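Local coordinates for xyloglucan-specific endo-beta-1,4-glucanase BoGH5A (Bacteroides ovatus, PDB 3ZMR), which hydrolyses internal beta-1,4-glucosidic linkages in the backbone of xyloglucan with retention of configuration, releasing xyloglucan oligosaccharides, at residues S178-D183 against S191-K196. Sequence-based numbering, arbitrary orientation.
Sequences SHQFED and SAWMDK
Gln-180 and His-179 both pack on the same side of the Trp-193 indole, the glutamine CG over the five-membered ring and the imidazole reaching the CZ2 rim of the six-membered ring. Gln-180 CG stands 3.6 Å from the centroid of the five-membered ring, a CH-pi contact almost along the ring normal. The glutamine chain then bends at chi2 (-77°) and carries its amide to the CE3 rim, where it is stacked with its plane 17° from that of the indole, CD 3.8 Å from Trp-193 CE3. His-179 instead presents an edge: CE1 comes within 3.6 Å of Trp-193 CZ2, and the ring planes meet at 81° in a T-shaped pair. In the (beta/alpha)8 barrel of this family 5 glycoside hydrolase, the packing joins the loop after barrel strand 170-173 to the first turn of helix 191-206. The indole's orientation is further fixed from the loop, where Ala-176 O accepts a hydrogen bond from Trp-193 NE1. A leucine in place of Trp-193 would probably leave the His-179 edge and the Gln-180 amide without the flat surface they rest on, and Ala-176 O without its donor. Toward solvent the segments draw apart, and a water bridges the gap, donating to Glu-182 OE1 at 2.6 Å and accepting from Ser-191 N, at the start of the helix, at 2.9 Å.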
ATOM      1  N   SER A 178       7.545  16.907   2.731  1.00 10.59           N
ATOM      2  CA  SER A 178       8.832  17.297   2.149  1.00 11.68           C
ATOM      3  C   SER A 178       8.917  18.773   1.729  1.00 12.34           C
ATOM      4  O   SER A 178       9.995  19.272   1.370  1.00 12.93           O
ATOM      5  CB  SER A 178       9.221  16.395   0.984  1.00 11.28           C
ATOM      6  OG  SER A 178       9.426  15.067   1.471  1.00 12.14           O
ATOM      7  N   HIS A 179       7.790  19.457   1.827  1.00 11.03           N
ATOM      8  CA  HIS A 179       7.720  20.911   1.686  1.00 11.17           C
ATOM      9  C   HIS A 179       7.840  21.633   3.023  1.00 11.12           C
ATOM     10  O   HIS A 179       7.773  22.868   3.095  1.00 13.00           O
ATOM     11  CB  HIS A 179       6.426  21.323   0.989  1.00 12.12           C
ATOM     12  CG  HIS A 179       5.181  20.958   1.726  1.00 11.36           C
ATOM     13  ND1 HIS A 179       5.079  19.820   2.501  1.00 10.56           N
ATOM     14  CD2 HIS A 179       3.952  21.534   1.731  1.00 11.79           C
ATOM     15  CE1 HIS A 179       3.856  19.748   2.994  1.00 10.96           C
ATOM     16  NE2 HIS A 179       3.147  20.767   2.535  1.00 11.20           N
ATOM     17  N   GLN A 180       8.043  20.859   4.088  1.00 11.40           N
ATOM     18  CA  GLN A 180       8.019  21.369   5.473  1.00 12.26           C
ATOM     19  C   GLN A 180       9.226  20.869   6.281  1.00 12.00           C
ATOM     20  O   GLN A 180       9.122  20.656   7.507  1.00 16.42           O
ATOM     21  CB  GLN A 180       6.700  21.022   6.175  1.00 14.44           C
ATOM     22  CG  GLN A 180       5.489  21.638   5.506  1.00 14.99           C
ATOM     23  CD  GLN A 180       5.333  23.119   5.810  1.00 15.35           C
ATOM     24  OE1 GLN A 180       5.808  23.626   6.827  1.00 20.20           O
ATOM     25  NE2 GLN A 180       4.652  23.828   4.925  1.00 18.21           N
ATOM     26  N   PHE A 181      10.351  20.645   5.598  1.00 11.99           N
ATOM     27  CA  PHE A 181      11.578  20.268   6.292  1.00 12.87           C
ATOM     28  C   PHE A 181      12.198  21.488   6.993  1.00 20.93           C
ATOM     29  O   PHE A 181      12.278  22.579   6.446  1.00 19.52           O
ATOM     30  CB  PHE A 181      12.599  19.656   5.336  1.00 14.13           C
ATOM     31  CG  PHE A 181      12.243  18.301   4.795  1.00 12.64           C
ATOM     32  CD1 PHE A 181      11.672  17.311   5.585  1.00 13.36           C
ATOM     33  CD2 PHE A 181      12.575  17.981   3.493  1.00 15.28           C
ATOM     34  CE1 PHE A 181      11.383  16.071   5.029  1.00 13.40           C
ATOM     35  CE2 PHE A 181      12.333  16.731   2.942  1.00 14.84           C
ATOM     36  CZ  PHE A 181      11.736  15.759   3.731  1.00 14.54           C
ATOM     37  N   GLU A 182      12.607  21.274   8.231  1.00 18.35           N
ATOM     38  CA  GLU A 182      13.480  22.198   8.982  1.00 19.65           C
ATOM     39  C   GLU A 182      14.941  22.045   8.526  1.00 19.88           C
ATOM     40  O   GLU A 182      15.701  23.033   8.461  1.00 26.52           O
ATOM     41  CB  GLU A 182      13.355  21.863  10.474  1.00 29.67           C
ATOM     42  CG  GLU A 182      14.374  22.508  11.400  1.00 31.93           C
ATOM     43  CD  GLU A 182      14.249  21.987  12.810  1.00 67.04           C
ATOM     44  OE1 GLU A 182      13.133  21.564  13.186  1.00 51.03           O
ATOM     45  OE2 GLU A 182      15.262  21.996  13.539  1.00201.05           O
ATOM     46  N   ASP A 183      15.323  20.797   8.234  1.00 23.73           N
ATOM     47  CA  ASP A 183      16.631  20.478   7.673  1.00 33.27           C
ATOM     48  C   ASP A 183      16.514  19.499   6.500  1.00 22.81           C
ATOM     49  O   ASP A 183      16.178  18.329   6.669  1.00 25.40           O
ATOM     50  CB  ASP A 183      17.580  19.929   8.736  1.00 31.60           C
ATOM     51  CG  ASP A 183      19.008  19.877   8.247  1.00 36.15           C
ATOM     52  OD1 ASP A 183      19.661  20.931   8.221  1.00 81.82           O
ATOM     53  OD2 ASP A 183      19.479  18.790   7.870  1.00 36.55           O
ATOM     54  N   SER A 191       8.335  20.776  13.479  1.00 16.90           N
ATOM     55  CA  SER A 191       7.382  20.354  14.507  0.50 24.39           C
ATOM     56  C   SER A 191       6.034  21.045  14.310  1.00 12.08           C
ATOM     57  O   SER A 191       4.968  20.447  14.563  1.00 13.24           O
ATOM     58  CB  SER A 191       7.913  20.624  15.924  0.50 13.61           C
ATOM     59  OG  SER A 191       8.129  22.005  16.140  0.50 30.46           O
ATOM     60  N   ALA A 192       6.063  22.301  13.851  1.00 12.57           N
ATOM     61  CA  ALA A 192       4.829  23.060  13.657  1.00 13.49           C
ATOM     62  C   ALA A 192       3.919  22.438  12.581  1.00 10.70           C
ATOM     63  O   ALA A 192       2.688  22.483  12.677  1.00 13.83           O
ATOM     64  CB  ALA A 192       5.182  24.468  13.252  1.00 14.88           C
ATOM     65  N   TRP A 193       4.531  21.828  11.574  1.00 12.02           N
ATOM     66  CA  TRP A 193       3.760  21.118  10.546  1.00  9.92           C
ATOM     67  C   TRP A 193       3.176  19.827  11.111  1.00 11.84           C
ATOM     68  O   TRP A 193       1.993  19.505  10.940  1.00 11.81           O
ATOM     69  CB  TRP A 193       4.643  20.783   9.361  1.00 10.75           C
ATOM     70  CG  TRP A 193       3.920  20.049   8.284  1.00 11.08           C
ATOM     71  CD1 TRP A 193       4.159  18.773   7.870  1.00 11.54           C
ATOM     72  CD2 TRP A 193       2.820  20.524   7.471  1.00 11.49           C
ATOM     73  NE1 TRP A 193       3.283  18.423   6.866  1.00 10.71           N
ATOM     74  CE2 TRP A 193       2.471  19.477   6.580  1.00 10.61           C
ATOM     75  CE3 TRP A 193       2.121  21.736   7.382  1.00  9.63           C
ATOM     76  CZ2 TRP A 193       1.462  19.609   5.634  1.00 10.14           C
ATOM     77  CZ3 TRP A 193       1.128  21.873   6.439  1.00 12.23           C
ATOM     78  CH2 TRP A 193       0.798  20.823   5.583  1.00 12.33           C
ATOM     79  N   MET A 194       4.005  19.073  11.826  1.00 12.66           N
ATOM     80  CA  MET A 194       3.538  17.837  12.475  0.50 11.07           C
ATOM     81  C   MET A 194       2.377  18.147  13.413  1.00 11.89           C
ATOM     82  O   MET A 194       1.409  17.374  13.525  1.00 12.06           O
ATOM     83  CB  MET A 194       4.669  17.175  13.266  0.50 15.61           C
ATOM     84  CG  MET A 194       5.819  16.693  12.414  0.50 17.25           C
ATOM     85  SD  MET A 194       5.316  15.503  11.159  0.50 17.08           S
ATOM     86  CE  MET A 194       4.547  14.219  12.129  0.50 21.24           C
ATOM     87  N   ASP A 195       2.446  19.287  14.097  1.00 11.30           N
ATOM     88  CA  ASP A 195       1.364  19.679  14.989  1.00 11.41           C
ATOM     89  C   ASP A 195       0.040  19.838  14.226  1.00 11.68           C
ATOM     90  O   ASP A 195      -1.025  19.514  14.729  1.00 12.35           O
ATOM     91  CB  ASP A 195       1.642  21.024  15.682  1.00 12.56           C
ATOM     92  CG  ASP A 195       2.806  20.994  16.682  1.00 15.62           C
ATOM     93  OD1 ASP A 195       3.259  19.909  17.098  1.00 14.27           O
ATOM     94  OD2 ASP A 195       3.235  22.111  17.080  1.00 16.42           O
ATOM     95  N   LYS A 196       0.102  20.441  13.036  1.00 11.78           N
ATOM     96  CA  LYS A 196      -1.113  20.672  12.223  1.00 12.61           C
ATOM     97  C   LYS A 196      -1.716  19.340  11.758  1.00 10.07           C
ATOM     98  O   LYS A 196      -2.906  19.110  11.818  1.00 11.71           O
ATOM     99  CB  LYS A 196      -0.790  21.558  11.000  1.00 14.64           C
ATOM    100  CG  LYS A 196      -0.563  23.023  11.347  1.00 21.36           C
ATOM    101  CD  LYS A 196      -0.030  23.808  10.167  1.00 27.08           C
ATOM    102  CE  LYS A 196      -1.119  24.170   9.173  1.00 37.90           C
ATOM    103  NZ  LYS A 196      -0.557  25.144   8.174  1.00 23.29           N
TER
HETATM  104  O   HOH W   1      10.864  21.758  14.495  1.00 29.24           O